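Local coordinates for hypothetical protein (Vibrio sp. DAT722, PDB 2Q9L) that probably hydrolyses nucleoside triphosphates to monophosphates and pyrophosphate, as a magnesium-binding all-helical member of the MazG pyrophosphohydrolase family, at residues Lys2-Gln7 / Gly74-Lys79. Residues are numbered along the deposited sequence; the frame is centred on the assembly and turned at random.
Sequences KLSELQ and GVNLEK
Two donors grip OE1 of Gln-7: the backbone N of Leu-77, 3.2 Å from Gln-7 OE1 along a nearly straight bond (163°), and a water that donates to it at 2.7 Å. The other branch of the amide is used too, since Gln-7 NE2 donates a hydrogen bond to Val-75 O at 2.7 Å, approaching almost end-on to that carbonyl. An amide held through both its oxygen and its nitrogen has its orientation fixed, because a flip would set oxygen against the Val-75 carbonyl; it spans the backbone just where helix 77-89 begins. The same water accepts from Ser-4 OG and from Glu-78 N, tying three side-chain and backbone groups together. Asn-76, the N-cap residue, completes this helix start from within: its OD1 accepts from Lys-79 N at 2.8 Å. In the all-helical MazG-like fold the contact thus joins the start of helix 3-13 to that of helix 77-89, while Ala-70 of helix 55-72 touches both Gln-7 and Leu-77. Glu-78 returns the grip. Its chain runs out extended, CG swung roughly opposite the backbone N (chi1 -152°), and brings the carboxylate to the first turn of helix 3-13, where Ser-4 N meets Glu-78 OE1 at 3.0 Å from above the carboxylate plane. Glu-78 OE2 turns its syn lone pair to Lys-2 NZ, a salt bridge of 2.8 Å. Beside these polar links, Leu-3 CD2 rests on Leu-77 CB.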
ATOM      1  N   LYS A   2      -7.317 -10.120  22.418  1.00 48.98           N
ATOM      2  CA  LYS A   2      -6.057 -10.806  22.139  1.00 48.30           C
ATOM      3  C   LYS A   2      -5.857 -10.957  20.616  1.00 47.43           C
ATOM      4  O   LYS A   2      -6.813 -11.211  19.878  1.00 47.36           O
ATOM      5  CB  LYS A   2      -6.032 -12.164  22.838  1.00 48.61           C
ATOM      6  CG  LYS A   2      -4.682 -12.554  23.416  1.00 49.57           C
ATOM      7  CD  LYS A   2      -4.850 -13.527  24.569  1.00 51.00           C
ATOM      8  CE  LYS A   2      -3.525 -14.190  24.943  1.00 52.52           C
ATOM      9  NZ  LYS A   2      -3.028 -15.114  23.868  1.00 51.92           N
ATOM     10  N   LEU A   3      -4.614 -10.793  20.161  1.00 46.29           N
ATOM     11  CA  LEU A   3      -4.264 -10.833  18.732  1.00 45.13           C
ATOM     12  C   LEU A   3      -4.605 -12.170  18.055  1.00 44.58           C
ATOM     13  O   LEU A   3      -5.089 -12.190  16.920  1.00 44.22           O
ATOM     14  CB  LEU A   3      -2.781 -10.474  18.533  1.00 44.69           C
ATOM     15  CG  LEU A   3      -2.180 -10.407  17.124  1.00 44.50           C
ATOM     16  CD1 LEU A   3      -2.947  -9.431  16.240  1.00 42.27           C
ATOM     17  CD2 LEU A   3      -0.707 -10.041  17.205  1.00 44.12           C
ATOM     18  N   SER A   4      -4.357 -13.272  18.762  1.00 44.18           N
ATOM     19  CA  SER A   4      -4.732 -14.609  18.296  1.00 43.90           C
ATOM     20  C   SER A   4      -6.242 -14.770  18.178  1.00 43.45           C
ATOM     21  O   SER A   4      -6.729 -15.449  17.268  1.00 43.28           O
ATOM     22  CB  SER A   4      -4.166 -15.690  19.217  1.00 44.14           C
ATOM     23  OG  SER A   4      -2.955 -16.199  18.689  1.00 44.61           O
ATOM     24  N   GLU A   5      -6.962 -14.122  19.089  1.00 42.95           N
ATOM     25  CA  GLU A   5      -8.419 -14.150  19.115  1.00 43.02           C
ATOM     26  C   GLU A   5      -9.011 -13.350  17.971  1.00 42.86           C
ATOM     27  O   GLU A   5      -9.964 -13.800  17.340  1.00 43.04           O
ATOM     28  CB  GLU A   5      -8.958 -13.634  20.456  1.00 43.19           C
ATOM     29  CG  GLU A   5      -8.864 -14.628  21.586  1.00 43.79           C
ATOM     30  CD  GLU A   5      -9.259 -14.025  22.930  1.00 45.81           C
ATOM     31  OE1 GLU A   5      -9.122 -12.789  23.107  1.00 46.60           O
ATOM     32  OE2 GLU A   5      -9.706 -14.791  23.807  1.00 44.88           O
ATOM     33  N   LEU A   6      -8.447 -12.171  17.707  1.00 42.65           N
ATOM     34  CA  LEU A   6      -8.809 -11.377  16.528  1.00 42.48           C
ATOM     35  C   LEU A   6      -8.668 -12.148  15.215  1.00 42.21           C
ATOM     36  O   LEU A   6      -9.607 -12.194  14.416  1.00 41.94           O
ATOM     37  CB  LEU A   6      -7.979 -10.094  16.463  1.00 42.42           C
ATOM     38  CG  LEU A   6      -8.421  -9.044  15.449  1.00 42.31           C
ATOM     39  CD1 LEU A   6      -9.908  -8.724  15.566  1.00 42.21           C
ATOM     40  CD2 LEU A   6      -7.586  -7.797  15.627  1.00 42.95           C
ATOM     41  N   GLN A   7      -7.491 -12.740  15.014  1.00 42.03           N
ATOM     42  CA  GLN A   7      -7.173 -13.559  13.838  1.00 41.60           C
ATOM     43  C   GLN A   7      -8.162 -14.719  13.716  1.00 41.72           C
ATOM     44  O   GLN A   7      -8.716 -14.965  12.649  1.00 42.22           O
ATOM     45  CB  GLN A   7      -5.755 -14.106  13.973  1.00 41.18           C
ATOM     46  CG  GLN A   7      -4.974 -14.167  12.685  1.00 41.61           C
ATOM     47  CD  GLN A   7      -3.662 -14.914  12.840  1.00 41.08           C
ATOM     48  OE1 GLN A   7      -2.851 -14.596  13.714  1.00 41.06           O
ATOM     49  NE2 GLN A   7      -3.447 -15.911  11.986  1.00 39.11           N
ATOM     50  N   GLY A  74      -1.382 -19.239   6.276  1.00 35.86           N
ATOM     51  CA  GLY A  74      -0.952 -20.129   7.361  1.00 35.96           C
ATOM     52  C   GLY A  74       0.008 -19.506   8.355  1.00 35.87           C
ATOM     53  O   GLY A  74       0.877 -20.196   8.899  1.00 35.60           O
ATOM     54  N   VAL A  75      -0.166 -18.204   8.599  1.00 36.20           N
ATOM     55  CA  VAL A  75       0.687 -17.429   9.508  1.00 35.93           C
ATOM     56  C   VAL A  75       0.030 -17.247  10.878  1.00 36.50           C
ATOM     57  O   VAL A  75      -1.151 -16.894  10.973  1.00 36.86           O
ATOM     58  CB  VAL A  75       1.042 -16.026   8.922  1.00 36.37           C
ATOM     59  CG1 VAL A  75       1.835 -15.172   9.944  1.00 34.89           C
ATOM     60  CG2 VAL A  75       1.798 -16.145   7.581  1.00 34.57           C
ATOM     61  N   ASN A  76       0.803 -17.502  11.928  1.00 36.41           N
ATOM     62  CA  ASN A  76       0.412 -17.196  13.295  1.00 36.96           C
ATOM     63  C   ASN A  76       1.107 -15.894  13.670  1.00 36.85           C
ATOM     64  O   ASN A  76       2.318 -15.876  13.882  1.00 37.17           O
ATOM     65  CB  ASN A  76       0.815 -18.349  14.241  1.00 36.91           C
ATOM     66  CG  ASN A  76       0.361 -18.140  15.698  1.00 38.03           C
ATOM     67  OD1 ASN A  76       0.391 -17.030  16.251  1.00 38.51           O
ATOM     68  ND2 ASN A  76      -0.026 -19.236  16.335  1.00 38.71           N
ATOM     69  N   LEU A  77       0.338 -14.812  13.748  1.00 36.76           N
ATOM     70  CA  LEU A  77       0.890 -13.483  13.998  1.00 37.14           C
ATOM     71  C   LEU A  77       1.521 -13.339  15.367  1.00 37.53           C
ATOM     72  O   LEU A  77       2.533 -12.652  15.505  1.00 37.45           O
ATOM     73  CB  LEU A  77      -0.168 -12.392  13.789  1.00 36.93           C
ATOM     74  CG  LEU A  77      -0.542 -12.093  12.346  1.00 36.60           C
ATOM     75  CD1 LEU A  77      -1.737 -11.166  12.272  1.00 37.35           C
ATOM     76  CD2 LEU A  77       0.645 -11.538  11.593  1.00 34.86           C
ATOM     77  N   GLU A  78       0.918 -13.991  16.362  1.00 38.04           N
ATOM     78  CA  GLU A  78       1.390 -13.953  17.741  1.00 38.82           C
ATOM     79  C   GLU A  78       2.697 -14.729  17.910  1.00 38.53           C
ATOM     80  O   GLU A  78       3.579 -14.303  18.653  1.00 38.53           O
ATOM     81  CB  GLU A  78       0.313 -14.506  18.685  1.00 39.40           C
ATOM     82  CG  GLU A  78       0.358 -13.954  20.106  1.00 41.55           C
ATOM     83  CD  GLU A  78      -1.017 -13.930  20.768  1.00 44.40           C
ATOM     84  OE1 GLU A  78      -1.846 -13.064  20.412  1.00 44.70           O
ATOM     85  OE2 GLU A  78      -1.266 -14.776  21.655  1.00 45.91           O
ATOM     86  N   LYS A  79       2.801 -15.872  17.227  1.00 38.14           N
ATOM     87  CA  LYS A  79       4.050 -16.633  17.150  1.00 37.70           C
ATOM     88  C   LYS A  79       5.129 -15.852  16.377  1.00 37.22           C
ATOM     89  O   LYS A  79       6.297 -15.848  16.769  1.00 36.94           O
ATOM     90  CB  LYS A  79       3.792 -18.012  16.530  1.00 37.82           C
ATOM     91  CG  LYS A  79       5.011 -18.918  16.403  1.00 38.84           C
ATOM     92  CD  LYS A  79       5.302 -19.688  17.685  1.00 40.18           C
ATOM     93  CE  LYS A  79       6.386 -20.743  17.459  1.00 41.24           C
ATOM     94  NZ  LYS A  79       6.802 -21.448  18.721  1.00 41.42           N
TER
HETATM   95  O   HOH W   1      -2.040 -14.907  16.222  1.00 46.68           O